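Local coordinates for CELL WALL surface anchor family protein (Streptococcus pneumoniae, PDB 2WW8) that forms the adhesin of the pneumococcal pilus, a cell-wall-anchored protein that probably attaches the bacterium to host cells, at residues Gly614-Pro618 with Ala619-Leu623. Sequence-based numbering, arbitrary orientation.
Sequences GRFDP and ADYTL. With CA (calcium ion), chain D.
Asp620 and Asp617 meet at a calcium ion bound within one short turn of chain. Asp620 grips the metal with both carboxylate oxygens, unevenly: OD2 of Asp620 lies 2.4 Å from the calcium and its OD1 2.8 Å. Asp617 gives a single oxygen, OD1, and Arg615 its backbone O. Leu610 O, both carboxylate oxygens of Asp613 and a water bring the shell to eight oxygens, making residues 610-620 a calcium-binding loop with two bidentate aspartates. The carboxylates of Asp617 and Asp620 stand almost perpendicular, with planes 85° apart, and Asp617 OD1 comes within 3.0 Å of Asp620 OD2; the shared cation probably offsets the repulsion between them.

A second layer of hydrogen bonds fixes these ligands. Asp620 OD2 also accepts the backbone N-H of Asp617, N to OD2 2.9 Å, a bent bond reaching it from above the carboxylate plane. Asp617 OD2 takes the N-H of Ala619 in an Asx turn, the bond nearly straight but arriving from well above the carboxylate plane. The chi1 of Asp617, 86°, lets one oxygen reach the metal and the other this amide. Asp620 N, 2.8 Å from Asp617 O, closes a type I beta turn with Pro618 and Ala619 at its corners.

Beside the metal site, the Phe616 and Tyr621 rings lie about 15° from parallel, displaced so far that little of either overlaps the other; the closest approach is Phe616 CZ to Tyr621 CD2 at 3.3 Å. Pro618 O sits over one face of the tyrosine, away from its centre.

The metal loop joins strand 606-608 to strand 621-625 of the Ig-like domain. The side chains of Phe616 and Tyr621 both touch Val652 of strand 651-655, Phe616 also meets Tyr654, and Tyr621 touches Leu631 of strand 630-632, while Thr622 bonds through its backbone to Thr677 of strand 673-682.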
ATOM      1  N   GLY A 614      13.130  24.350 -15.137  1.00 27.70           N
ATOM      2  CA  GLY A 614      12.667  25.090 -13.982  1.00 25.82           C
ATOM      3  C   GLY A 614      11.202  25.497 -14.043  1.00 24.39           C
ATOM      4  O   GLY A 614      10.844  26.455 -13.373  1.00 25.86           O
ATOM      5  N   ARG A 615      10.350  24.827 -14.819  1.00 22.19           N
ATOM      6  CA  ARG A 615       8.905  25.096 -14.852  1.00 22.20           C
ATOM      7  C   ARG A 615       8.167  23.774 -14.605  1.00 20.50           C
ATOM      8  O   ARG A 615       8.536  22.715 -15.193  1.00 19.54           O
ATOM      9  CB  ARG A 615       8.412  25.562 -16.229  1.00 22.82           C
ATOM     10  CG  ARG A 615       8.521  27.047 -16.557  1.00 31.48           C
ATOM     11  CD  ARG A 615       7.803  27.267 -17.888  1.00 40.99           C
ATOM     12  NE  ARG A 615       8.169  28.510 -18.566  1.00 48.35           N
ATOM     13  CZ  ARG A 615       7.644  29.700 -18.275  1.00 51.47           C
ATOM     14  NH1 ARG A 615       6.745  29.794 -17.302  1.00 52.08           N
ATOM     15  NH2 ARG A 615       8.021  30.795 -18.931  1.00 50.78           N
ATOM     16  N   PHE A 616       7.122  23.867 -13.786  1.00 18.16           N
ATOM     17  CA  PHE A 616       6.205  22.744 -13.535  1.00 18.39           C
ATOM     18  C   PHE A 616       5.427  22.396 -14.804  1.00 18.10           C
ATOM     19  O   PHE A 616       4.734  23.248 -15.362  1.00 18.81           O
ATOM     20  CB  PHE A 616       5.196  23.069 -12.438  1.00 15.89           C
ATOM     21  CG  PHE A 616       4.407  21.875 -11.966  1.00 17.76           C
ATOM     22  CD1 PHE A 616       4.997  20.882 -11.191  1.00 13.43           C
ATOM     23  CD2 PHE A 616       3.067  21.758 -12.311  1.00 17.47           C
ATOM     24  CE1 PHE A 616       4.285  19.779 -10.769  1.00 18.17           C
ATOM     25  CE2 PHE A 616       2.320  20.676 -11.870  1.00 16.69           C
ATOM     26  CZ  PHE A 616       2.916  19.689 -11.095  1.00 16.53           C
ATOM     27  N   ASP A 617       5.515  21.143 -15.245  1.00 17.77           N
ATOM     28  CA  ASP A 617       4.874  20.784 -16.498  1.00 14.88           C
ATOM     29  C   ASP A 617       4.646  19.267 -16.410  1.00 14.77           C
ATOM     30  O   ASP A 617       5.136  18.610 -15.480  1.00 12.82           O
ATOM     31  CB  ASP A 617       5.761  21.213 -17.684  1.00 15.98           C
ATOM     32  CG  ASP A 617       6.791  20.143 -18.028  1.00 22.24           C
ATOM     33  OD1 ASP A 617       7.730  20.056 -17.209  1.00 28.72           O
ATOM     34  OD2 ASP A 617       6.673  19.357 -19.020  1.00 25.09           O
ATOM     35  N   PRO A 618       3.947  18.689 -17.403  1.00 13.82           N
ATOM     36  CA  PRO A 618       3.617  17.262 -17.302  1.00 15.60           C
ATOM     37  C   PRO A 618       4.775  16.282 -17.122  1.00 15.22           C
ATOM     38  O   PRO A 618       4.541  15.216 -16.559  1.00 16.93           O
ATOM     39  CB  PRO A 618       2.865  16.999 -18.618  1.00 15.02           C
ATOM     40  CG  PRO A 618       2.246  18.381 -18.928  1.00 16.47           C
ATOM     41  CD  PRO A 618       3.438  19.261 -18.667  1.00 12.92           C
ATOM     42  N   ALA A 619       5.986  16.613 -17.574  1.00 14.27           N
ATOM     43  CA  ALA A 619       7.197  15.833 -17.231  1.00 13.91           C
ATOM     44  C   ALA A 619       7.541  15.705 -15.735  1.00 15.21           C
ATOM     45  O   ALA A 619       8.369  14.833 -15.393  1.00 15.60           O
ATOM     46  CB  ALA A 619       8.427  16.390 -17.961  1.00 11.71           C
ATOM     47  N   ASP A 620       6.964  16.550 -14.874  1.00 13.33           N
ATOM     48  CA  ASP A 620       7.366  16.630 -13.460  1.00 14.18           C
ATOM     49  C   ASP A 620       6.427  15.867 -12.525  1.00 14.29           C
ATOM     50  O   ASP A 620       6.677  15.779 -11.310  1.00 17.22           O
ATOM     51  CB  ASP A 620       7.456  18.080 -13.010  1.00 12.77           C
ATOM     52  CG  ASP A 620       8.324  18.869 -13.942  1.00 13.50           C
ATOM     53  OD1 ASP A 620       9.338  18.303 -14.433  1.00 12.78           O
ATOM     54  OD2 ASP A 620       7.953  20.021 -14.262  1.00 14.74           O
ATOM     55  N   TYR A 621       5.360  15.286 -13.067  1.00 12.91           N
ATOM     56  CA  TYR A 621       4.447  14.598 -12.155  1.00 14.25           C
ATOM     57  C   TYR A 621       3.752  13.513 -12.947  1.00 14.38           C
ATOM     58  O   TYR A 621       3.756  13.537 -14.183  1.00 14.29           O
ATOM     59  CB  TYR A 621       3.418  15.571 -11.551  1.00 12.50           C
ATOM     60  CG  TYR A 621       2.429  16.099 -12.596  1.00 14.59           C
ATOM     61  CD1 TYR A 621       1.228  15.403 -12.855  1.00 15.17           C
ATOM     62  CD2 TYR A 621       2.718  17.253 -13.330  1.00 13.79           C
ATOM     63  CE1 TYR A 621       0.342  15.871 -13.833  1.00 13.11           C
ATOM     64  CE2 TYR A 621       1.850  17.731 -14.280  1.00 11.34           C
ATOM     65  CZ  TYR A 621       0.674  17.012 -14.516  1.00 14.24           C
ATOM     66  OH  TYR A 621      -0.200  17.463 -15.476  1.00 16.59           O
ATOM     67  N   THR A 622       3.121  12.585 -12.237  1.00 15.50           N
ATOM     68  CA  THR A 622       2.108  11.751 -12.869  1.00 15.35           C
ATOM     69  C   THR A 622       0.775  11.836 -12.127  1.00 16.63           C
ATOM     70  O   THR A 622       0.738  12.007 -10.899  1.00 16.95           O
ATOM     71  CB  THR A 622       2.540  10.254 -13.021  1.00 17.43           C
ATOM     72  OG1 THR A 622       2.482   9.547 -11.763  1.00 21.48           O
ATOM     73  CG2 THR A 622       3.899  10.092 -13.672  1.00 14.32           C
ATOM     74  N   LEU A 623      -0.322  11.687 -12.865  1.00 14.44           N
ATOM     75  CA  LEU A 623      -1.652  11.570 -12.273  1.00 14.34           C
ATOM     76  C   LEU A 623      -2.385  10.470 -13.054  1.00 14.12           C
ATOM     77  O   LEU A 623      -2.591  10.613 -14.273  1.00 12.41           O
ATOM     78  CB  LEU A 623      -2.405  12.913 -12.317  1.00 13.89           C
ATOM     79  CG  LEU A 623      -3.659  12.867 -11.421  1.00 15.69           C
ATOM     80  CD1 LEU A 623      -3.282  12.837  -9.933  1.00 14.91           C
ATOM     81  CD2 LEU A 623      -4.652  14.006 -11.703  1.00 12.01           C
TER
HETATM   82 CA    CA D1002       9.634  20.678 -15.863  1.00 37.41          CA
HETATM   83  O   HOH W   1      10.875  19.032 -17.197  1.00 23.33           O